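Local coordinates for fatty acid-binding protein homolog (Ascaris suum, PDB 6I8X) that binds fatty acids inside a beta-barrel and may sequester potentially toxic fatty acids and their peroxidation products or help maintain the lipid layer of the eggshell, at residues K7-F13 / L100-L106; L14-K18 / Y145-Q149; Y28-R32 / D118-Y122. One frame throughout, in Å; residues are numbered along the deposited sequence.

In the fold
All three interactions act on the single antiparallel sheet that curls into the barrel. In interaction 2 backbone hydrogen bonds join the first strand, 15-23, to the last, 140-148. Interaction 1 crosses it along the chain, since 7-13 leads straight into 14-18, and the two touch, L9 against L14; a loop packs there by apolar side chains and carbonyl contacts, with one strong lysine bond. Interaction 3, across the chain's centre from interaction 2, buries the least surface and ties the end of helix 25-31 to the start of strand 119-127 through a salt-bridge network and a tyrosine hydroxyl. Buried F13 and L106, F17 and Y146, Y28 and E120 are the inner parts; K7, K18 and Q149 are exposed.

Interaction 1. Residues K7-F13 / L100-L106. With EDO (1,2-ethanediol), chain F.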
loop_
_atom_site.group_PDB
_atom_site.type_symbol
_atom_site.label_atom_id
_atom_site.label_comp_id
_atom_site.label_asym_id
_atom_site.label_seq_id
_atom_site.Cartn_x
_atom_site.Cartn_y
_atom_site.Cartn_z
ATOM N N LYS A 7 17.950 -0.812 -2.512
ATOM C CA LYS A 7 17.135 -1.600 -3.439
ATOM C C LYS A 7 16.443 -0.698 -4.474
ATOM O O LYS A 7 16.077 0.431 -4.148
ATOM C CB LYS A 7 16.090 -2.420 -2.673
ATOM C CG LYS A 7 16.688 -3.536 -1.858
ATOM C CD LYS A 7 15.638 -4.468 -1.315
ATOM C CE LYS A 7 16.251 -5.344 -0.245
ATOM N NZ LYS A 7 15.224 -6.089 0.510
ATOM N N THR A 8 16.308 -1.177 -5.725
ATOM C CA THR A 8 15.618 -0.422 -6.785
ATOM C C THR A 8 14.202 -0.976 -6.941
ATOM O O THR A 8 14.010 -2.194 -6.978
ATOM C CB THR A 8 16.428 -0.364 -8.108
ATOM O OG1 THR A 8 17.647 0.320 -7.850
ATOM C CG2 THR A 8 15.694 0.405 -9.241
ATOM N N LEU A 9 13.212 -0.088 -6.985
ATOM C CA LEU A 9 11.831 -0.513 -7.187
ATOM C C LEU A 9 11.703 -0.908 -8.666
ATOM O O LEU A 9 11.989 -0.087 -9.540
ATOM C CB LEU A 9 10.833 0.631 -6.819
ATOM C CG LEU A 9 9.325 0.341 -6.798
ATOM C CD1 LEU A 9 8.966 -0.681 -5.736
ATOM C CD2 LEU A 9 8.538 1.611 -6.502
ATOM N N PRO A 10 11.351 -2.170 -8.972
ATOM C CA PRO A 10 11.138 -2.545 -10.381
ATOM C C PRO A 10 10.100 -1.629 -11.052
ATOM O O PRO A 10 9.146 -1.235 -10.392
ATOM C CB PRO A 10 10.625 -3.995 -10.278
ATOM C CG PRO A 10 11.134 -4.472 -8.962
ATOM C CD PRO A 10 10.994 -3.285 -8.074
ATOM N N ASP A 11 10.302 -1.282 -12.351
ATOM C CA ASP A 11 9.430 -0.422 -13.173
ATOM C C ASP A 11 7.975 -0.888 -13.214
ATOM O O ASP A 11 7.084 -0.077 -13.435
ATOM C CB ASP A 11 9.995 -0.242 -14.585
ATOM C CG ASP A 11 11.216 0.647 -14.608
ATOM O OD1 ASP A 11 11.144 1.769 -14.061
ATOM O OD2 ASP A 11 12.245 0.233 -15.186
ATOM N N LYS A 12 7.770 -2.203 -13.007
ATOM C CA LYS A 12 6.529 -2.968 -12.851
ATOM C C LYS A 12 5.587 -2.229 -11.877
ATOM O O LYS A 12 4.381 -2.248 -12.050
ATOM C CB LYS A 12 6.911 -4.283 -12.117
ATOM C CG LYS A 12 6.487 -5.568 -12.752
ATOM C CD LYS A 12 6.637 -6.711 -11.749
ATOM C CE LYS A 12 7.858 -7.571 -11.982
ATOM N NZ LYS A 12 9.107 -6.893 -11.547
ATOM N N PHE A 13 6.154 -1.674 -10.794
ATOM C CA PHE A 13 5.422 -1.030 -9.711
ATOM C C PHE A 13 5.282 0.476 -9.852
ATOM O O PHE A 13 4.591 1.086 -9.050
ATOM C CB PHE A 13 6.068 -1.403 -8.367
ATOM C CG PHE A 13 6.013 -2.885 -8.093
ATOM C CD1 PHE A 13 4.796 -3.515 -7.812
ATOM C CD2 PHE A 13 7.167 -3.658 -8.134
ATOM C CE1 PHE A 13 4.736 -4.895 -7.596
ATOM C CE2 PHE A 13 7.111 -5.039 -7.895
ATOM C CZ PHE A 13 5.896 -5.647 -7.630
ATOM N N LEU A 100 11.056 -5.008 -0.674
ATOM C CA LEU A 100 10.953 -6.009 -1.736
ATOM C C LEU A 100 11.222 -7.366 -1.149
ATOM O O LEU A 100 12.257 -7.551 -0.516
ATOM C CB LEU A 100 12.000 -5.760 -2.848
ATOM C CG LEU A 100 11.733 -4.659 -3.878
ATOM C CD1 LEU A 100 12.824 -4.680 -4.957
ATOM C CD2 LEU A 100 10.367 -4.829 -4.559
ATOM N N LYS A 101 10.307 -8.316 -1.345
ATOM C CA LYS A 101 10.510 -9.702 -0.891
ATOM C C LYS A 101 11.294 -10.445 -1.977
ATOM O O LYS A 101 11.984 -11.405 -1.689
ATOM C CB LYS A 101 9.169 -10.407 -0.622
ATOM C CG LYS A 101 8.730 -10.368 0.826
ATOM C CD LYS A 101 7.982 -11.638 1.196
ATOM C CE LYS A 101 8.303 -12.101 2.595
ATOM N NZ LYS A 101 7.888 -13.514 2.811
ATOM N N ASP A 102 11.156 -9.995 -3.231
ATOM C CA ASP A 102 11.807 -10.505 -4.448
ATOM C C ASP A 102 11.430 -9.496 -5.549
ATOM O O ASP A 102 10.635 -8.612 -5.248
ATOM C CB ASP A 102 11.351 -11.959 -4.793
ATOM C CG ASP A 102 9.853 -12.170 -4.948
ATOM O OD1 ASP A 102 9.250 -11.542 -5.854
ATOM O OD2 ASP A 102 9.289 -12.982 -4.184
ATOM N N PRO A 103 11.948 -9.573 -6.800
ATOM C CA PRO A 103 11.589 -8.548 -7.810
ATOM C C PRO A 103 10.114 -8.456 -8.229
ATOM O O PRO A 103 9.714 -7.469 -8.858
ATOM C CB PRO A 103 12.470 -8.903 -9.011
ATOM C CG PRO A 103 12.880 -10.330 -8.799
ATOM C CD PRO A 103 12.970 -10.509 -7.322
ATOM N N ASN A 104 9.312 -9.469 -7.901
ATOM C CA ASN A 104 7.891 -9.517 -8.254
ATOM C C ASN A 104 6.972 -9.174 -7.051
ATOM O O ASN A 104 5.758 -9.133 -7.214
ATOM C CB ASN A 104 7.521 -10.915 -8.819
ATOM C CG ASN A 104 8.563 -11.586 -9.683
ATOM O OD1 ASN A 104 9.032 -11.045 -10.698
ATOM N ND2 ASN A 104 8.943 -12.794 -9.295
ATOM N N THR A 105 7.550 -8.933 -5.863
ATOM C CA THR A 105 6.810 -8.714 -4.616
ATOM C C THR A 105 7.205 -7.470 -3.818
ATOM O O THR A 105 8.235 -7.447 -3.142
ATOM C CB THR A 105 6.910 -9.968 -3.710
ATOM O OG1 THR A 105 6.698 -11.139 -4.487
ATOM C CG2 THR A 105 5.935 -9.935 -2.542
ATOM N N LEU A 106 6.305 -6.497 -3.790
ATOM C CA LEU A 106 6.475 -5.300 -2.982
ATOM C C LEU A 106 5.622 -5.453 -1.708
ATOM O O LEU A 106 4.457 -5.838 -1.783
ATOM C CB LEU A 106 6.071 -4.061 -3.794
ATOM C CG LEU A 106 5.891 -2.718 -3.073
ATOM C CD1 LEU A 106 7.229 -2.131 -2.665
ATOM C CD2 LEU A 106 5.192 -1.719 -4.005
HETATM C C1 EDO F . 13.070 -2.712 -13.868
HETATM O O1 EDO F . 12.432 -3.847 -13.305
HETATM C C2 EDO F . 13.744 -1.862 -12.752
HETATM O O2 EDO F . 14.662 -0.944 -13.324
#
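The strongest link is K12 NZ to P103 O, a hydrogen bond of 2.8 Å from the short 3-10 segment 11-13 to a carbonyl in the opposing turn. At the other end of the contact K7 NZ gives a weak, 3.5 Å bond to L100 O, while its charge is paired with D99, just before that segment. The accepting loop is held in shape from within: D102-T105 is a type I beta turn, and D102 OD1 takes hydrogen bonds from N104 N (2.9 Å, an Asx turn) and T105 OG1 (2.9 Å). In this turn P103 O faces the 7-13 segment, where P10 CG also approaches it to 3.3 Å. Around these bonds lies the packing. The F13 ring turns its edge to P103 O and N104 O, with F13 CZ 3.5 Å from N104 O, and receives L106 CB over one face, 4.1 Å from the ring centroid in a CH-pi contact. L9 CD1 meets L106 CD1 at 3.8 Å. L100 CD1 lies 3.9 Å from P10 CD and 3.4 Å from T8 O, so this leucine fills the space between K7 and P10. The lead-in to strand 15-23 is thus packed beside the hairpin turn between strands 93-100 and 105-112, apolar side chains from both meeting beside the sheet, consistent with the N-terminal segment closing one end of the barrel, as in fatty acid-binding proteins.

Interaction 2. Residues L14-K18 / Y145-Q149; sequences LGTFK and YYKKQ. With TAM (tris(hydroxyethyl)aminomethane), chain K; VCA (vaccenic acid), chain C.
F17 lays its ring against K148: K148 CD sits 4.2 Å from the ring centroid, 30° off the normal, an off-centre CH-pi contact, while F17 CB packs on Y146 CB at 3.5 Å. As a non-hydrogen-bonded pair, F17 (chi1 m) and K148 (chi1 t) leave the same face of the sheet, with K18 and K147 on the other. Strands 15-18 and 145-148 are extended and antiparallel, their axes 4.1 Å apart at closest and their directions 133° apart. K18 and K147 form the hydrogen-bonded pair: K18 N to K147 O is 2.9 Å and K147 N to K18 O 2.8 Å. Q149 N to T16 O, 2.9 Å, extends the pairing to the C-terminus. CA-H...O contacts join F17 CA to K147 O (3.3 Å) and Y146 CA to K18 O (3.2 Å). G15, at phi 125° and psi -163°, needs glycine, and a CB there would hit the bound TAM; K148 NZ donates to TAM O5 at 3.0 Å. Y146, chi1 m, reaches inward, its OH 2.7 Å from O1 of vaccenic acid, which K49 also binds. The pairing of first and last strands is characteristic of the family's beta-barrel. Strand 15-23 lies between strands 47-53 and 140-148, with G15 and F17 bonded through their backbones to F51 and K49; beyond 140-148 comes strand 130-137, where L131 touches F17.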
loop_
_atom_site.group_PDB
_atom_site.type_symbol
_atom_site.label_atom_id
_atom_site.label_comp_id
_atom_site.label_asym_id
_atom_site.label_seq_id
_atom_site.Cartn_x
_atom_site.Cartn_y
_atom_site.Cartn_z
ATOM N N LEU A 14 5.897 1.071 -10.865
ATOM C CA LEU A 14 5.805 2.503 -11.105
ATOM C C LEU A 14 4.582 2.855 -11.921
ATOM O O LEU A 14 4.231 2.138 -12.867
ATOM C CB LEU A 14 7.071 3.057 -11.796
ATOM C CG LEU A 14 8.361 3.078 -10.956
ATOM C CD1 LEU A 14 9.522 3.669 -11.767
ATOM C CD2 LEU A 14 8.181 3.866 -9.651
ATOM N N GLY A 15 3.964 3.973 -11.561
ATOM C CA GLY A 15 2.812 4.489 -12.279
ATOM C C GLY A 15 1.581 4.723 -11.436
ATOM O O GLY A 15 1.655 4.776 -10.211
ATOM N N THR A 16 0.454 4.855 -12.121
ATOM C CA THR A 16 -0.895 5.094 -11.601
ATOM C C THR A 16 -1.727 3.826 -11.776
ATOM O O THR A 16 -1.786 3.265 -12.868
ATOM C CB THR A 16 -1.547 6.287 -12.324
ATOM O OG1 THR A 16 -0.702 7.424 -12.161
ATOM C CG2 THR A 16 -2.952 6.603 -11.779
ATOM N N PHE A 17 -2.417 3.434 -10.714
ATOM C CA PHE A 17 -3.235 2.224 -10.697
ATOM C C PHE A 17 -4.588 2.531 -10.067
ATOM O O PHE A 17 -4.667 3.024 -8.945
ATOM C CB PHE A 17 -2.490 1.102 -9.933
ATOM C CG PHE A 17 -1.123 0.726 -10.477
ATOM C CD1 PHE A 17 -0.985 -0.300 -11.409
ATOM C CD2 PHE A 17 0.033 1.339 -9.994
ATOM C CE1 PHE A 17 0.280 -0.710 -11.841
ATOM C CE2 PHE A 17 1.297 0.949 -10.456
ATOM C CZ PHE A 17 1.407 -0.064 -11.380
ATOM N N LYS A 18 -5.647 2.266 -10.800
ATOM C CA LYS A 18 -7.011 2.540 -10.337
ATOM C C LYS A 18 -7.732 1.261 -9.874
ATOM O O LYS A 18 -7.864 0.317 -10.649
ATOM C CB LYS A 18 -7.818 3.279 -11.448
ATOM C CG LYS A 18 -9.255 3.627 -11.048
ATOM C CD LYS A 18 -10.100 4.129 -12.225
ATOM C CE LYS A 18 -10.752 3.019 -13.049
ATOM N NZ LYS A 18 -11.835 2.285 -12.309
ATOM N N TYR A 145 -7.766 -5.508 -7.024
ATOM C CA TYR A 145 -7.251 -5.361 -8.388
ATOM C C TYR A 145 -7.275 -3.907 -8.860
ATOM O O TYR A 145 -8.339 -3.316 -8.963
ATOM C CB TYR A 145 -8.004 -6.325 -9.356
ATOM C CG TYR A 145 -7.876 -7.777 -8.928
ATOM C CD1 TYR A 145 -8.719 -8.317 -7.958
ATOM C CD2 TYR A 145 -6.860 -8.584 -9.426
ATOM C CE1 TYR A 145 -8.561 -9.623 -7.508
ATOM C CE2 TYR A 145 -6.706 -9.901 -8.999
ATOM C CZ TYR A 145 -7.557 -10.415 -8.037
ATOM O OH TYR A 145 -7.417 -11.714 -7.614
ATOM N N TYR A 146 -6.084 -3.352 -9.160
ATOM C CA TYR A 146 -5.848 -1.965 -9.619
ATOM C C TYR A 146 -5.305 -1.995 -11.029
ATOM O O TYR A 146 -4.234 -2.559 -11.296
ATOM C CB TYR A 146 -4.823 -1.246 -8.713
ATOM C CG TYR A 146 -5.255 -1.076 -7.278
ATOM C CD1 TYR A 146 -5.177 -2.138 -6.376
ATOM C CD2 TYR A 146 -5.673 0.162 -6.798
ATOM C CE1 TYR A 146 -5.577 -1.988 -5.049
ATOM C CE2 TYR A 146 -6.034 0.336 -5.463
ATOM C CZ TYR A 146 -6.011 -0.752 -4.599
ATOM O OH TYR A 146 -6.380 -0.610 -3.289
ATOM N N LYS A 147 -6.074 -1.434 -11.931
ATOM C CA LYS A 147 -5.785 -1.387 -13.353
ATOM C C LYS A 147 -4.770 -0.291 -13.609
ATOM O O LYS A 147 -4.983 0.843 -13.189
ATOM C CB LYS A 147 -7.103 -1.154 -14.131
ATOM C CG LYS A 147 -6.993 -1.108 -15.646
ATOM C CD LYS A 147 -7.156 -2.473 -16.291
ATOM C CE LYS A 147 -7.362 -2.405 -17.787
ATOM N NZ LYS A 147 -6.083 -2.213 -18.506
ATOM N N LYS A 148 -3.646 -0.651 -14.250
ATOM C CA LYS A 148 -2.605 0.284 -14.651
ATOM C C LYS A 148 -3.223 1.282 -15.664
ATOM O O LYS A 148 -3.914 0.883 -16.623
ATOM C CB LYS A 148 -1.405 -0.495 -15.252
ATOM C CG LYS A 148 -0.306 0.313 -15.930
ATOM C CD LYS A 148 0.385 1.240 -14.991
ATOM C CE LYS A 148 1.873 1.082 -15.059
ATOM N NZ LYS A 148 2.511 1.975 -16.059
ATOM N N GLN A 149 -3.003 2.594 -15.394
ATOM C CA GLN A 149 -3.510 3.711 -16.204
ATOM C C GLN A 149 -2.390 4.364 -17.026
ATOM O O GLN A 149 -2.729 5.145 -17.934
ATOM C CB GLN A 149 -4.173 4.774 -15.296
ATOM C CG GLN A 149 -5.147 4.234 -14.231
ATOM C CD GLN A 149 -6.436 3.829 -14.867
ATOM O OE1 GLN A 149 -6.641 2.673 -15.255
ATOM N NE2 GLN A 149 -7.315 4.786 -15.021
ATOM O OXT GLN A 149 -1.188 4.175 -16.719
HETATM C C TAM K . 5.668 5.538 -15.887
HETATM C C1 TAM K . 5.595 6.584 -14.693
HETATM C C2 TAM K . 4.325 4.676 -15.811
HETATM C C3 TAM K . 5.884 6.091 -17.378
HETATM C C4 TAM K . 6.886 6.827 -13.941
HETATM C C5 TAM K . 3.065 5.496 -15.998
HETATM C C6 TAM K . 6.285 7.543 -17.480
HETATM N N TAM K . 6.855 4.749 -15.508
HETATM O O4 TAM K . 6.672 7.766 -12.912
HETATM O O5 TAM K . 1.842 4.828 -15.556
HETATM O O6 TAM K . 6.533 7.876 -18.826
HETATM O O2 VCA C . -4.974 0.858 0.625
HETATM C C1 VCA C . -6.212 0.838 0.185
HETATM O O1 VCA C . -6.493 0.758 -0.986
HETATM C C2 VCA C . -7.255 0.914 1.264
HETATM C C3 VCA C . -8.488 1.745 0.922
HETATM C C4 VCA C . -9.313 2.092 2.150
HETATM C C5 VCA C . -10.627 2.792 1.872
HETATM C C6 VCA C . -10.520 4.302 1.813
HETATM C C7 VCA C . -11.800 4.961 1.340
HETATM C C8 VCA C . -12.903 5.157 2.369
HETATM C C9 VCA C . -12.744 6.396 3.228
HETATM C C10 VCA C . -13.799 6.490 4.336
HETATM C C11 VCA C . -13.320 7.208 5.562
HETATM C C12 VCA C . -12.425 6.758 6.424
HETATM C C13 VCA C . -11.700 5.445 6.343
HETATM C C14 VCA C . -10.919 5.095 7.609
HETATM C C15 VCA C . -10.315 3.699 7.602
HETATM C C16 VCA C . -9.344 3.409 6.465
HETATM C C17 VCA C . -8.708 2.034 6.549
HETATM C C18 VCA C . -7.516 1.871 5.644
#

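Interaction 3. Residues Y28-R32 / D118-Y122. With EDO (1,2-ethanediol), chain H.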
loop_
_atom_site.group_PDB
_atom_site.type_symbol
_atom_site.label_atom_id
_atom_site.label_comp_id
_atom_site.label_asym_id
_atom_site.label_seq_id
_atom_site.Cartn_x
_atom_site.Cartn_y
_atom_site.Cartn_z
ATOM N N TYR A 28 -12.769 -9.798 5.151
ATOM C CA TYR A 28 -11.480 -9.306 5.627
ATOM C C TYR A 28 -11.689 -8.127 6.562
ATOM O O TYR A 28 -11.066 -8.089 7.610
ATOM C CB TYR A 28 -10.549 -8.895 4.459
ATOM C CG TYR A 28 -9.371 -8.063 4.933
ATOM C CD1 TYR A 28 -8.240 -8.666 5.486
ATOM C CD2 TYR A 28 -9.428 -6.672 4.925
ATOM C CE1 TYR A 28 -7.166 -7.903 5.944
ATOM C CE2 TYR A 28 -8.377 -5.900 5.422
ATOM C CZ TYR A 28 -7.239 -6.522 5.907
ATOM O OH TYR A 28 -6.195 -5.760 6.355
ATOM N N LEU A 29 -12.519 -7.142 6.154
ATOM C CA LEU A 29 -12.827 -5.947 6.949
ATOM C C LEU A 29 -13.538 -6.320 8.239
ATOM O O LEU A 29 -13.307 -5.698 9.271
ATOM C CB LEU A 29 -13.630 -4.904 6.143
ATOM C CG LEU A 29 -12.898 -4.231 4.970
ATOM C CD1 LEU A 29 -13.865 -3.401 4.153
ATOM C CD2 LEU A 29 -11.702 -3.361 5.451
ATOM N N LYS A 30 -14.348 -7.375 8.183
ATOM C CA LYS A 30 -15.054 -7.946 9.326
ATOM C C LYS A 30 -14.045 -8.565 10.317
ATOM O O LYS A 30 -14.132 -8.288 11.514
ATOM C CB LYS A 30 -16.067 -8.992 8.852
ATOM C CG LYS A 30 -17.378 -8.871 9.568
ATOM C CD LYS A 30 -18.442 -9.736 8.941
ATOM C CE LYS A 30 -19.460 -10.049 9.981
ATOM N NZ LYS A 30 -20.546 -10.902 9.452
ATOM N N ALA A 31 -13.055 -9.343 9.811
ATOM C CA ALA A 31 -12.016 -9.975 10.643
ATOM C C ALA A 31 -11.167 -8.906 11.359
ATOM O O ALA A 31 -10.756 -9.093 12.497
ATOM C CB ALA A 31 -11.140 -10.897 9.795
ATOM N N ARG A 32 -10.992 -7.767 10.705
ATOM C CA ARG A 32 -10.276 -6.584 11.163
ATOM C C ARG A 32 -11.101 -5.761 12.190
ATOM O O ARG A 32 -10.560 -4.858 12.813
ATOM C CB ARG A 32 -9.897 -5.738 9.927
ATOM C CG ARG A 32 -8.631 -4.888 10.061
ATOM C CD ARG A 32 -7.369 -5.711 10.043
ATOM N NE ARG A 32 -6.150 -4.902 10.139
ATOM C CZ ARG A 32 -5.606 -4.466 11.270
ATOM N NH1 ARG A 32 -6.199 -4.693 12.434
ATOM N NH2 ARG A 32 -4.481 -3.773 11.244
ATOM N N ASP A 118 -0.432 -3.551 16.920
ATOM C CA ASP A 118 -1.138 -3.614 15.646
ATOM C C ASP A 118 -0.141 -3.481 14.460
ATOM O O ASP A 118 0.198 -2.369 14.041
ATOM C CB ASP A 118 -2.256 -2.560 15.595
ATOM C CG ASP A 118 -3.362 -2.888 14.608
ATOM O OD1 ASP A 118 -3.119 -3.705 13.690
ATOM O OD2 ASP A 118 -4.469 -2.321 14.747
ATOM N N VAL A 119 0.345 -4.638 13.966
ATOM C CA VAL A 119 1.313 -4.774 12.872
ATOM C C VAL A 119 0.645 -5.514 11.720
ATOM O O VAL A 119 0.135 -6.621 11.914
ATOM C CB VAL A 119 2.615 -5.502 13.319
ATOM C CG1 VAL A 119 3.576 -5.715 12.145
ATOM C CG2 VAL A 119 3.314 -4.753 14.449
ATOM N N GLU A 120 0.674 -4.919 10.516
ATOM C CA GLU A 120 0.092 -5.531 9.334
ATOM C C GLU A 120 0.892 -5.251 8.057
ATOM O O GLU A 120 1.236 -4.100 7.782
ATOM C CB GLU A 120 -1.381 -5.122 9.167
ATOM C CG GLU A 120 -1.983 -5.705 7.901
ATOM C CD GLU A 120 -3.485 -5.765 7.799
ATOM O OE1 GLU A 120 -4.146 -4.770 8.167
ATOM O OE2 GLU A 120 -3.996 -6.774 7.262
ATOM N N THR A 121 1.132 -6.315 7.262
ATOM C CA THR A 121 1.821 -6.254 5.979
ATOM C C THR A 121 0.864 -6.458 4.788
ATOM O O THR A 121 0.073 -7.415 4.777
ATOM C CB THR A 121 3.005 -7.241 5.965
ATOM O OG1 THR A 121 3.849 -6.963 7.086
ATOM C CG2 THR A 121 3.836 -7.159 4.669
ATOM N N TYR A 122 0.968 -5.569 3.777
ATOM C CA TYR A 122 0.227 -5.661 2.502
ATOM C C TYR A 122 1.224 -6.040 1.413
ATOM O O TYR A 122 2.346 -5.547 1.403
ATOM C CB TYR A 122 -0.474 -4.348 2.122
ATOM C CG TYR A 122 -1.290 -3.749 3.239
ATOM C CD1 TYR A 122 -2.382 -4.427 3.772
ATOM C CD2 TYR A 122 -0.942 -2.527 3.803
ATOM C CE1 TYR A 122 -3.143 -3.877 4.805
ATOM C CE2 TYR A 122 -1.671 -1.985 4.865
ATOM C CZ TYR A 122 -2.780 -2.657 5.353
ATOM O OH TYR A 122 -3.523 -2.111 6.373
HETATM C C1 EDO H . -0.690 -11.060 3.417
HETATM O O1 EDO H . 0.392 -10.240 3.001
HETATM C C2 EDO H . -1.348 -11.755 2.191
HETATM O O2 EDO H . -0.342 -12.362 1.401
#
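D118, just before strand 119-127, begins the contact: its OD1 accepts from R32 NH2 at 2.8 Å in a salt bridge, while OD2 is paired with K112. V119 turns away, and E120, the next residue to point at the helix, is the hub. Its OE1 takes R32 NE at 2.8 Å, plus a weak 3.3 Å bond from R32 NH2, and its OE2 accepts a short 2.6 Å hydrogen bond from Y28 OH. One carboxylate therefore holds two residues a single helical turn apart, linked in turn by the R32 N to Y28 O bond of 3.1 Å. D118 and E120 both approach the guanidinium near its plane, completing a salt-bridge network across a gap in which the nearest CA atoms, of R32 and E120, are still 10.6 Å apart. T121 faces elsewhere, its carbonyl weakly bound to an ethanediol. Y122 closes the contact, with CE1 3.9 Å from Y28 OH. Long polar side chains thus tether the helical part of the fold to the barrel wall. Helix 25-31 also packs on helix 36-43 through L29 and on strand 130-137 through Y28, which touches M135 and W137; R32 makes a cation-pi contact with W137, and strand 119-127 runs between 105-112 and 130-137.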